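Side-chain contacts in cell division GTPase FtsZ, diverged (Clostridium botulinum C, PDB 3V3T), which belongs to the tubulin/FtsZ family of cytoskeletal proteins, whose members typically assemble into filaments, and is a diverged relative of bacterial FtsZ: residues K4-F9 / V198-I203; G28-L33 / T181-F186; N120-F125 / L206-K211; Y162-N167 / K177-L182. The protein carries 1 engineered substitution. All blocks are in the same frame, centred on the assembly; numbering follows the deposited sequence.

Contact 1: K4-F9 / V198-I203; sequences KNKIVF and VDEDEI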
# COMPACT_ATOMS: atom_id res chain seq x y z
N LYS A 4 -15.33 -3.81 0.30
CA LYS A 4 -14.37 -4.13 -0.75
C LYS A 4 -14.80 -3.63 -2.13
O LYS A 4 -13.96 -3.26 -2.93
CB LYS A 4 -14.12 -5.64 -0.77
CG LYS A 4 -13.55 -6.15 0.55
CD LYS A 4 -13.64 -7.65 0.69
CE LYS A 4 -12.89 -8.08 1.95
NZ LYS A 4 -12.94 -9.53 2.23
N ASN A 5 -16.11 -3.60 -2.38
CA ASN A 5 -16.66 -3.12 -3.65
C ASN A 5 -16.46 -1.63 -3.91
O ASN A 5 -16.59 -1.18 -5.05
CB ASN A 5 -18.16 -3.41 -3.73
CG ASN A 5 -18.48 -4.89 -3.73
OD1 ASN A 5 -17.70 -5.70 -4.23
ND2 ASN A 5 -19.62 -5.24 -3.16
N LYS A 6 -16.18 -0.87 -2.86
CA LYS A 6 -16.01 0.58 -2.99
C LYS A 6 -14.56 0.94 -3.29
O LYS A 6 -14.21 2.10 -3.41
CB LYS A 6 -16.49 1.30 -1.73
CG LYS A 6 -18.00 1.34 -1.55
CD LYS A 6 -18.49 0.23 -0.62
CE LYS A 6 -19.98 0.36 -0.29
NZ LYS A 6 -20.45 -0.65 0.71
N ILE A 7 -13.71 -0.08 -3.40
CA ILE A 7 -12.32 0.13 -3.70
C ILE A 7 -12.04 -0.29 -5.12
O ILE A 7 -12.52 -1.34 -5.57
CB ILE A 7 -11.41 -0.71 -2.79
CG1 ILE A 7 -11.42 -0.14 -1.37
CG2 ILE A 7 -9.98 -0.72 -3.32
CD1 ILE A 7 -10.85 -1.09 -0.34
N VAL A 8 -11.27 0.53 -5.83
CA VAL A 8 -10.71 0.10 -7.11
C VAL A 8 -9.21 0.27 -7.06
O VAL A 8 -8.72 1.33 -6.68
CB VAL A 8 -11.26 0.89 -8.31
CG1 VAL A 8 -11.12 2.39 -8.08
CG2 VAL A 8 -10.54 0.49 -9.59
N PHE A 9 -8.50 -0.79 -7.43
CA PHE A 9 -7.04 -0.74 -7.53
C PHE A 9 -6.61 -0.39 -8.94
O PHE A 9 -7.18 -0.88 -9.93
CB PHE A 9 -6.43 -2.09 -7.13
CG PHE A 9 -6.50 -2.38 -5.66
CD1 PHE A 9 -5.57 -1.85 -4.79
CD2 PHE A 9 -7.49 -3.19 -5.16
CE1 PHE A 9 -5.63 -2.10 -3.44
CE2 PHE A 9 -7.56 -3.46 -3.80
CZ PHE A 9 -6.62 -2.91 -2.95
N VAL A 198 -15.33 -4.00 14.96
CA VAL A 198 -14.92 -2.78 14.30
C VAL A 198 -15.88 -2.50 13.14
O VAL A 198 -15.84 -3.19 12.12
CB VAL A 198 -13.47 -2.87 13.80
CG1 VAL A 198 -13.08 -1.61 13.04
CG2 VAL A 198 -12.53 -3.09 14.98
N ASP A 199 -16.75 -1.50 13.30
CA ASP A 199 -17.81 -1.21 12.33
C ASP A 199 -17.25 -1.00 10.92
O ASP A 199 -16.08 -0.65 10.74
CB ASP A 199 -18.63 0.02 12.77
CG ASP A 199 -19.35 -0.19 14.09
OD1 ASP A 199 -20.55 -0.55 14.07
OD2 ASP A 199 -18.74 0.03 15.16
N GLU A 200 -18.10 -1.20 9.93
CA GLU A 200 -17.77 -0.93 8.54
C GLU A 200 -17.47 0.56 8.31
O GLU A 200 -16.65 0.91 7.46
CB GLU A 200 -18.93 -1.38 7.64
CG GLU A 200 -18.54 -1.71 6.22
CD GLU A 200 -19.70 -2.31 5.45
OE1 GLU A 200 -20.02 -1.81 4.35
OE2 GLU A 200 -20.29 -3.29 5.96
N ASP A 201 -18.13 1.43 9.07
CA ASP A 201 -17.88 2.86 8.97
C ASP A 201 -16.50 3.19 9.53
O ASP A 201 -15.83 4.10 9.05
CB ASP A 201 -18.95 3.64 9.75
CG ASP A 201 -20.35 3.38 9.23
OD1 ASP A 201 -20.49 3.17 8.01
OD2 ASP A 201 -21.30 3.37 10.05
N GLU A 202 -16.09 2.45 10.55
CA GLU A 202 -14.78 2.65 11.15
C GLU A 202 -13.70 2.14 10.21
O GLU A 202 -12.63 2.75 10.09
CB GLU A 202 -14.71 1.99 12.54
CG GLU A 202 -15.59 2.72 13.57
CD GLU A 202 -15.90 1.90 14.83
OE1 GLU A 202 -15.70 0.67 14.81
OE2 GLU A 202 -16.34 2.51 15.84
N ILE A 203 -13.97 1.02 9.55
CA ILE A 203 -13.06 0.48 8.55
C ILE A 203 -12.91 1.51 7.45
O ILE A 203 -11.79 1.79 7.00
CB ILE A 203 -13.59 -0.84 7.99
CG1 ILE A 203 -13.23 -1.99 8.94
CG2 ILE A 203 -13.00 -1.12 6.63
CD1 ILE A 203 -14.02 -3.25 8.68
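K6 and E200 make the whole of this contact. Their charged ends face each other at the protein surface, with K6 NZ 3.8 Å from E200 OE1. That is a long salt bridge, so the attraction is probably weak. The two side chains meet at about a right angle. K6 bends at its second torsion (chi2 97°) and runs outward from there as a straight chain. E200 is extended beyond CG and reaches over from the first turn of helix 200-208. A carboxylate at this end of a helix is probably also favoured by the helix dipole.

K6 closes a short 3-10 turn that leads into strand 7-11. This is the first strand of the Rossmann-like nucleotide-binding domain of the tubulin/FtsZ family, and it lies inside the parallel part of the sheet. The inner side is much tighter. I7 and I203 do not touch each other, but both are buried and both pack on M187 from helix 172-187. I7 also meets F183 there.

The start of helix 200-208 is held by its own residues. E202 OE1 accepts from D199 N at 2.8 Å, and the N-H of D199 meets OE1 from above the carboxylate plane. D199 sits at the N-cap, but its side chain makes no capping bond, and it lies on the exposed side.

Contact 2: G28-L33 / T181-F186; sequences GDYNAL and TLFNDF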
# COMPACT_ATOMS: atom_id res chain seq x y z
N GLY A 28 -11.94 -11.80 -4.54
CA GLY A 28 -12.22 -11.10 -5.78
C GLY A 28 -13.28 -10.03 -5.65
O GLY A 28 -13.80 -9.52 -6.65
N ASP A 29 -13.62 -9.69 -4.41
CA ASP A 29 -14.63 -8.69 -4.15
C ASP A 29 -14.15 -7.27 -4.48
O ASP A 29 -14.95 -6.35 -4.57
CB ASP A 29 -15.09 -8.78 -2.69
CG ASP A 29 -15.71 -10.11 -2.36
OD1 ASP A 29 -16.09 -10.84 -3.30
OD2 ASP A 29 -15.82 -10.44 -1.16
N TYR A 30 -12.84 -7.11 -4.66
CA TYR A 30 -12.27 -5.82 -5.04
C TYR A 30 -12.41 -5.57 -6.55
O TYR A 30 -12.54 -6.51 -7.33
CB TYR A 30 -10.78 -5.74 -4.65
CG TYR A 30 -10.53 -6.08 -3.21
CD1 TYR A 30 -10.66 -5.13 -2.21
CD2 TYR A 30 -10.16 -7.38 -2.84
CE1 TYR A 30 -10.44 -5.46 -0.89
CE2 TYR A 30 -9.93 -7.71 -1.53
CZ TYR A 30 -10.08 -6.75 -0.56
OH TYR A 30 -9.86 -7.09 0.74
N ASN A 31 -12.37 -4.30 -6.93
CA ASN A 31 -12.31 -3.92 -8.34
C ASN A 31 -10.88 -3.53 -8.72
O ASN A 31 -10.11 -3.07 -7.87
CB ASN A 31 -13.23 -2.73 -8.60
CG ASN A 31 -14.64 -2.96 -8.11
OD1 ASN A 31 -15.38 -3.77 -8.67
ND2 ASN A 31 -15.03 -2.23 -7.08
N ALA A 32 -10.54 -3.67 -10.00
CA ALA A 32 -9.17 -3.44 -10.44
C ALA A 32 -9.12 -3.15 -11.93
O ALA A 32 -9.82 -3.77 -12.71
CB ALA A 32 -8.28 -4.68 -10.11
N LEU A 33 -8.27 -2.19 -12.30
CA LEU A 33 -7.94 -1.93 -13.69
C LEU A 33 -6.44 -2.04 -13.80
O LEU A 33 -5.70 -1.18 -13.30
CB LEU A 33 -8.38 -0.52 -14.08
CG LEU A 33 -8.00 -0.13 -15.52
CD1 LEU A 33 -8.79 -0.94 -16.53
CD2 LEU A 33 -8.21 1.35 -15.76
N THR A 181 -2.82 -10.73 2.20
CA THR A 181 -3.46 -11.31 3.37
C THR A 181 -3.75 -10.23 4.42
O THR A 181 -4.86 -10.15 4.95
CB THR A 181 -2.62 -12.45 3.97
OG1 THR A 181 -2.46 -13.47 2.99
CG2 THR A 181 -3.29 -13.05 5.20
N LEU A 182 -2.77 -9.38 4.69
CA LEU A 182 -2.95 -8.36 5.72
C LEU A 182 -4.04 -7.38 5.33
O LEU A 182 -4.88 -7.00 6.14
CB LEU A 182 -1.64 -7.63 6.01
CG LEU A 182 -0.55 -8.45 6.70
CD1 LEU A 182 0.74 -7.66 6.74
CD2 LEU A 182 -0.99 -8.83 8.10
N PHE A 183 -4.05 -6.97 4.07
CA PHE A 183 -5.04 -6.01 3.64
C PHE A 183 -6.45 -6.59 3.66
O PHE A 183 -7.40 -5.97 4.14
CB PHE A 183 -4.72 -5.49 2.25
CG PHE A 183 -5.58 -4.35 1.83
CD1 PHE A 183 -5.28 -3.07 2.26
CD2 PHE A 183 -6.68 -4.56 1.02
CE1 PHE A 183 -6.09 -2.00 1.86
CE2 PHE A 183 -7.48 -3.51 0.63
CZ PHE A 183 -7.17 -2.22 1.06
N ASN A 184 -6.59 -7.80 3.14
CA ASN A 184 -7.88 -8.47 3.16
C ASN A 184 -8.35 -8.77 4.60
O ASN A 184 -9.54 -8.64 4.90
CB ASN A 184 -7.85 -9.73 2.30
CG ASN A 184 -9.21 -10.34 2.12
OD1 ASN A 184 -10.11 -9.73 1.53
ND2 ASN A 184 -9.39 -11.55 2.64
N ASP A 185 -7.43 -9.15 5.47
CA ASP A 185 -7.78 -9.36 6.89
C ASP A 185 -8.27 -8.05 7.49
O ASP A 185 -9.25 -8.02 8.22
CB ASP A 185 -6.58 -9.87 7.68
CG ASP A 185 -6.27 -11.32 7.39
OD1 ASP A 185 -7.13 -12.00 6.78
OD2 ASP A 185 -5.18 -11.77 7.77
N PHE A 186 -7.57 -6.97 7.16
CA PHE A 186 -7.96 -5.63 7.58
C PHE A 186 -9.42 -5.32 7.16
O PHE A 186 -10.25 -4.98 8.00
CB PHE A 186 -6.94 -4.62 7.03
CG PHE A 186 -7.43 -3.21 6.97
CD1 PHE A 186 -8.20 -2.68 7.97
CD2 PHE A 186 -7.08 -2.40 5.89
CE1 PHE A 186 -8.63 -1.38 7.90
CE2 PHE A 186 -7.50 -1.10 5.82
CZ PHE A 186 -8.28 -0.58 6.83
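Y30 reaches helix 172-187 with the outer end of its ring and meets N184 and F183 there. All three side chains are buried.

The polar part is one hydrogen bond. Y30 OH donates to N184 OD1 at 2.8 Å. The hydroxyl lies in the carbonyl plane and uses a lone pair of OD1, with a C=O...donor angle of 123°. The amide plane is steeply turned against the tyrosine ring, by 74°, and OD1 sits at the ring edge. N184 has CG opposite its backbone N (chi1 -171°), which swings the amide oxygen round to the tyrosine. The same oxygen also accepts from K4 NZ. Two donors therefore grip OD1, which should fix the rotation of the amide.

The apolar part is one approach. Y30 CE1 comes to 3.9 Å from F183 CE2. It meets the phenylalanine at its edge, near the ring plane, and the two side chains cross obliquely. Elsewhere Y30 packs on L23 of helix 14-26, while N184 touches C27 and I26. Helix 172-187 is thus joined to the loop that carries Y30 and to helix 14-26.

Y30 stands just before strand 31-36. Strand 7-11, helix 14-26 and strand 31-36 form a beta-alpha-beta crossover between neighbouring parallel strands. Helix 172-187 is consistent with the long central helix of the tubulin/FtsZ fold, which links the nucleotide-binding domain to the C-terminal domain.

Contact 3: N120-F125 / L206-K211; sequences NKHFGF and LLTMKK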
# COMPACT_ATOMS: atom_id res chain seq x y z
N ASN A 120 -13.21 14.84 -4.54
CA ASN A 120 -14.10 14.16 -3.59
C ASN A 120 -13.84 12.67 -3.39
O ASN A 120 -14.36 12.06 -2.44
CB ASN A 120 -15.56 14.40 -3.97
CG ASN A 120 -16.01 15.82 -3.67
OD1 ASN A 120 -15.65 16.39 -2.63
ND2 ASN A 120 -16.79 16.41 -4.58
N LYS A 121 -13.03 12.07 -4.26
CA LYS A 121 -12.61 10.69 -4.04
C LYS A 121 -11.38 10.63 -3.14
O LYS A 121 -10.63 11.60 -3.05
CB LYS A 121 -12.32 9.97 -5.37
CG LYS A 121 -13.54 9.83 -6.28
CD LYS A 121 -13.26 8.93 -7.48
CE LYS A 121 -14.40 8.95 -8.49
NZ LYS A 121 -15.69 8.42 -7.95
N HIS A 122 -11.20 9.50 -2.46
CA HIS A 122 -10.00 9.28 -1.68
C HIS A 122 -8.98 8.47 -2.47
O HIS A 122 -9.33 7.51 -3.15
CB HIS A 122 -10.28 8.57 -0.35
CG HIS A 122 -9.03 8.29 0.43
ND1 HIS A 122 -8.39 9.26 1.17
CD2 HIS A 122 -8.26 7.18 0.51
CE1 HIS A 122 -7.30 8.75 1.71
NE2 HIS A 122 -7.20 7.49 1.33
N PHE A 123 -7.72 8.89 -2.40
CA PHE A 123 -6.65 8.22 -3.13
C PHE A 123 -5.60 7.64 -2.22
O PHE A 123 -5.23 8.24 -1.21
CB PHE A 123 -6.01 9.14 -4.17
CG PHE A 123 -6.92 9.51 -5.29
CD1 PHE A 123 -7.03 8.71 -6.40
CD2 PHE A 123 -7.71 10.64 -5.21
CE1 PHE A 123 -7.90 9.04 -7.43
CE2 PHE A 123 -8.57 10.98 -6.23
CZ PHE A 123 -8.66 10.17 -7.34
N GLY A 124 -5.12 6.47 -2.60
CA GLY A 124 -4.06 5.83 -1.86
C GLY A 124 -3.00 5.29 -2.80
O GLY A 124 -3.18 5.22 -4.02
N PHE A 125 -1.89 4.89 -2.21
CA PHE A 125 -0.74 4.43 -2.95
C PHE A 125 -0.09 3.29 -2.19
O PHE A 125 0.26 3.44 -1.01
CB PHE A 125 0.28 5.56 -3.10
CG PHE A 125 1.58 5.13 -3.73
CD1 PHE A 125 1.61 4.63 -5.02
CD2 PHE A 125 2.78 5.23 -3.03
CE1 PHE A 125 2.79 4.23 -5.62
CE2 PHE A 125 3.97 4.84 -3.61
CZ PHE A 125 3.99 4.33 -4.90
N LEU A 206 -10.64 4.25 8.68
CA LEU A 206 -9.24 3.84 8.65
C LEU A 206 -8.70 3.89 7.21
O LEU A 206 -7.55 4.26 6.99
CB LEU A 206 -9.07 2.44 9.25
CG LEU A 206 -9.27 2.31 10.76
CD1 LEU A 206 -9.63 0.88 11.15
CD2 LEU A 206 -8.05 2.80 11.56
N LEU A 207 -9.53 3.50 6.25
CA LEU A 207 -9.18 3.50 4.84
C LEU A 207 -8.97 4.90 4.28
O LEU A 207 -8.15 5.11 3.38
CB LEU A 207 -10.30 2.86 4.03
CG LEU A 207 -10.19 1.38 3.68
CD1 LEU A 207 -11.48 0.95 2.95
CD2 LEU A 207 -8.94 1.10 2.83
N THR A 208 -9.72 5.87 4.80
CA THR A 208 -9.66 7.21 4.23
C THR A 208 -8.69 8.13 4.97
O THR A 208 -8.50 9.28 4.57
CB THR A 208 -11.08 7.85 4.11
OG1 THR A 208 -11.70 7.96 5.40
CG2 THR A 208 -11.96 7.00 3.21
N MET A 209 -8.05 7.61 6.02
CA MET A 209 -7.06 8.40 6.77
C MET A 209 -5.80 8.59 5.93
O MET A 209 -5.32 7.65 5.31
CB MET A 209 -6.70 7.72 8.09
CG MET A 209 -5.55 8.39 8.82
SD MET A 209 -5.91 10.09 9.30
CE MET A 209 -7.29 9.88 10.41
N LYS A 210 -5.28 9.81 5.91
CA LYS A 210 -4.17 10.15 5.05
C LYS A 210 -2.84 9.86 5.73
O LYS A 210 -2.78 9.63 6.93
CB LYS A 210 -4.23 11.61 4.64
CG LYS A 210 -5.59 12.06 4.13
CD LYS A 210 -6.02 11.25 2.94
CE LYS A 210 -7.33 11.81 2.40
NZ LYS A 210 -7.38 13.29 2.61
N LYS A 211 -1.77 9.91 4.94
CA LYS A 211 -0.44 9.54 5.37
C LYS A 211 -0.33 8.03 5.44
O LYS A 211 -1.04 7.30 4.71
CB LYS A 211 -0.12 10.19 6.73
CG LYS A 211 0.03 11.71 6.61
CD LYS A 211 -0.52 12.44 7.83
CE LYS A 211 0.49 12.55 8.95
NZ LYS A 211 -0.15 13.12 10.18
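The backbones come closest at H122 and T208, whose CA atoms are 6.3 Å apart, where the start of strand 122-129 meets the C-terminal end of helix 200-208 and the residues after it. H122 carries the contact with its imidazole. It has two conformers, and what follows holds for one of them. T208 CA stands 3.7 Å from the ring centroid, only 6° off the ring normal, and makes a CH-pi contact over the centre of one face. H122 turns toward T208 with CG anti to its backbone N (chi1 178°).

L207 O is 3.3 Å from H122 NE2, and T208 O lies near ND1, but the angles are too poor for hydrogen bonds. NE2 is instead bonded to S160 OG. K210 folds back at its second and fourth torsions and slides past the imidazole in the opposite direction. Its CD and CE lie at the ring edge. The very short approach, 3.0 Å from K210 CE to H122 ND1, is doubtful.

Helix 200-208 also rests on helix 172-187, where L207 packs on F186 and M187. Strand 122-129 runs between strands 91-97 and 160-165, and S160 begins the latter.

Contact 4: Y162-N167 / K177-L182; sequences YLLDNN and KEFATL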
# COMPACT_ATOMS: atom_id res chain seq x y z
N TYR A 162 0.66 2.99 1.66
CA TYR A 162 1.02 1.70 2.21
C TYR A 162 2.39 1.40 1.63
O TYR A 162 2.51 1.04 0.47
CB TYR A 162 0.03 0.60 1.78
CG TYR A 162 -1.42 0.84 2.17
CD1 TYR A 162 -2.01 0.14 3.22
CD2 TYR A 162 -2.22 1.75 1.46
CE1 TYR A 162 -3.32 0.34 3.57
CE2 TYR A 162 -3.56 1.97 1.82
CZ TYR A 162 -4.10 1.25 2.87
OH TYR A 162 -5.40 1.42 3.25
N LEU A 163 3.44 1.61 2.43
CA LEU A 163 4.80 1.54 1.93
C LEU A 163 5.41 0.22 2.34
O LEU A 163 5.62 -0.03 3.54
CB LEU A 163 5.63 2.70 2.51
CG LEU A 163 6.99 2.95 1.83
CD1 LEU A 163 6.77 3.13 0.33
CD2 LEU A 163 7.74 4.18 2.41
N LEU A 164 5.70 -0.61 1.34
CA LEU A 164 6.24 -1.96 1.55
C LEU A 164 7.74 -2.00 1.27
O LEU A 164 8.26 -1.20 0.48
CB LEU A 164 5.52 -2.97 0.64
CG LEU A 164 3.99 -3.00 0.71
CD1 LEU A 164 3.42 -4.09 -0.18
CD2 LEU A 164 3.53 -3.21 2.15
N ASP A 165 8.43 -2.94 1.91
CA ASP A 165 9.89 -3.00 1.83
C ASP A 165 10.39 -4.40 1.43
O ASP A 165 10.38 -5.34 2.24
CB ASP A 165 10.50 -2.58 3.17
CG ASP A 165 12.02 -2.51 3.14
OD1 ASP A 165 12.63 -2.95 2.14
OD2 ASP A 165 12.60 -2.01 4.13
N ASN A 166 10.86 -4.54 0.19
CA ASN A 166 11.37 -5.82 -0.29
C ASN A 166 12.55 -6.35 0.51
O ASN A 166 12.89 -7.52 0.39
CB ASN A 166 11.77 -5.74 -1.76
CG ASN A 166 10.65 -6.12 -2.69
OD1 ASN A 166 9.64 -6.71 -2.28
ND2 ASN A 166 10.81 -5.79 -3.96
N ASN A 167 13.22 -5.50 1.30
CA ASN A 167 14.30 -6.00 2.14
C ASN A 167 13.78 -6.97 3.20
O ASN A 167 14.55 -7.73 3.76
CB ASN A 167 15.06 -4.86 2.84
CG ASN A 167 16.13 -4.21 1.97
OD1 ASN A 167 17.03 -4.88 1.45
ND2 ASN A 167 16.04 -2.89 1.82
N LYS A 177 2.13 -11.84 -1.21
CA LYS A 177 1.15 -12.71 -0.59
C LYS A 177 0.79 -12.19 0.78
O LYS A 177 -0.38 -12.22 1.17
CB LYS A 177 1.71 -14.13 -0.44
CG LYS A 177 1.81 -14.91 -1.73
CD LYS A 177 2.48 -16.26 -1.47
CE LYS A 177 2.67 -17.06 -2.75
NZ LYS A 177 3.14 -18.45 -2.47
N GLU A 178 1.80 -11.74 1.52
CA GLU A 178 1.54 -11.28 2.88
C GLU A 178 0.75 -9.98 2.88
O GLU A 178 -0.15 -9.81 3.71
CB GLU A 178 2.84 -11.13 3.66
CG GLU A 178 2.59 -10.77 5.11
CD GLU A 178 3.66 -11.30 6.05
OE1 GLU A 178 4.53 -12.11 5.60
OE2 GLU A 178 3.62 -10.90 7.23
N PHE A 179 1.07 -9.08 1.96
CA PHE A 179 0.32 -7.83 1.91
C PHE A 179 -1.13 -8.10 1.59
O PHE A 179 -2.03 -7.52 2.20
CB PHE A 179 0.85 -6.82 0.89
CG PHE A 179 -0.03 -5.60 0.76
CD1 PHE A 179 -0.02 -4.61 1.73
CD2 PHE A 179 -0.93 -5.48 -0.31
CE1 PHE A 179 -0.85 -3.49 1.63
CE2 PHE A 179 -1.76 -4.37 -0.42
CZ PHE A 179 -1.72 -3.37 0.54
N ALA A 180 -1.36 -8.98 0.62
CA ALA A 180 -2.71 -9.31 0.24
C ALA A 180 -3.47 -9.85 1.44
O ALA A 180 -4.61 -9.46 1.71
CB ALA A 180 -2.72 -10.30 -0.89
N THR A 181 -2.82 -10.73 2.20
CA THR A 181 -3.46 -11.31 3.37
C THR A 181 -3.75 -10.23 4.42
O THR A 181 -4.86 -10.15 4.95
CB THR A 181 -2.62 -12.45 3.97
OG1 THR A 181 -2.46 -13.47 2.99
CG2 THR A 181 -3.29 -13.05 5.20
N LEU A 182 -2.77 -9.38 4.69
CA LEU A 182 -2.95 -8.36 5.72
C LEU A 182 -4.04 -7.38 5.33
O LEU A 182 -4.88 -7.00 6.14
CB LEU A 182 -1.64 -7.63 6.01
CG LEU A 182 -0.55 -8.45 6.70
CD1 LEU A 182 0.74 -7.66 6.74
CD2 LEU A 182 -0.99 -8.83 8.10
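F179 alone carries the helix side of this contact, and its ring takes both Y162 and L164 from the strand. The strand is 160-165, a strand of the Rossmann-like sheet, between 122-129 and 211-217. The chain then turns into helix 172-187, consistent with the central helix of the tubulin/FtsZ fold. The contact packs that helix onto the sheet close to where the two are joined.

L164 is the nearer of the two partners. Its CD2 lies 3.8 Å from F179 CD1. Its other branch, CD1, lies 3.9 Å from F179 CG and equally close to F179 CB. L164 CD1 thus sits at the root of the phenylalanine, and L164 CD2 against the CD1 side of its ring. Y162 meets the far part of the ring. Its CD1 is 4.1 Å from F179 CE1 and approaches the edge, near the ring plane. Each of these two side chains crosses F179 at about a right angle. F179 points CG away from its own backbone N (chi1 174°), which carries the ring down to the strand. All three residues also touch V126 of neighbouring strand 122-129, and I236 packs on F179.

The ends of the two segments are fixed locally. D165 OD1 accepts from N167 N at 2.7 Å, forming an Asx turn as the strand finishes. E178 holds R169 in a salt bridge. K177 O accepts twice from T181, one turn further on, from N and from OG1, and the two donors reach it from opposite faces of the carbonyl plane.

How the contacts relate
The four contacts lie between one mixed sheet, or the residues leading into it, and two successive helices, 172-187 and 200-208. Contacts 2 and 4 use the first helix and share T181 and L182. Contacts 1 and 3 use the second. Their strand partners come in the chain order 7-11, 31-36, 122-129 and 160-165. Contacts 1 and 2 sit at the starts of neighbouring strands 7-11 and 31-36, their centres about 10 Å apart. Contacts 3 and 4 also use neighbouring strands, with centres about 18 Å apart. Y162 OH touches L207 CD2 and F183 CE1, which ties contacts 2, 3 and 4. Helix 172-187 thus binds distant parts of the nucleotide-binding domain together, and helix 200-208 leads into strand 211-217.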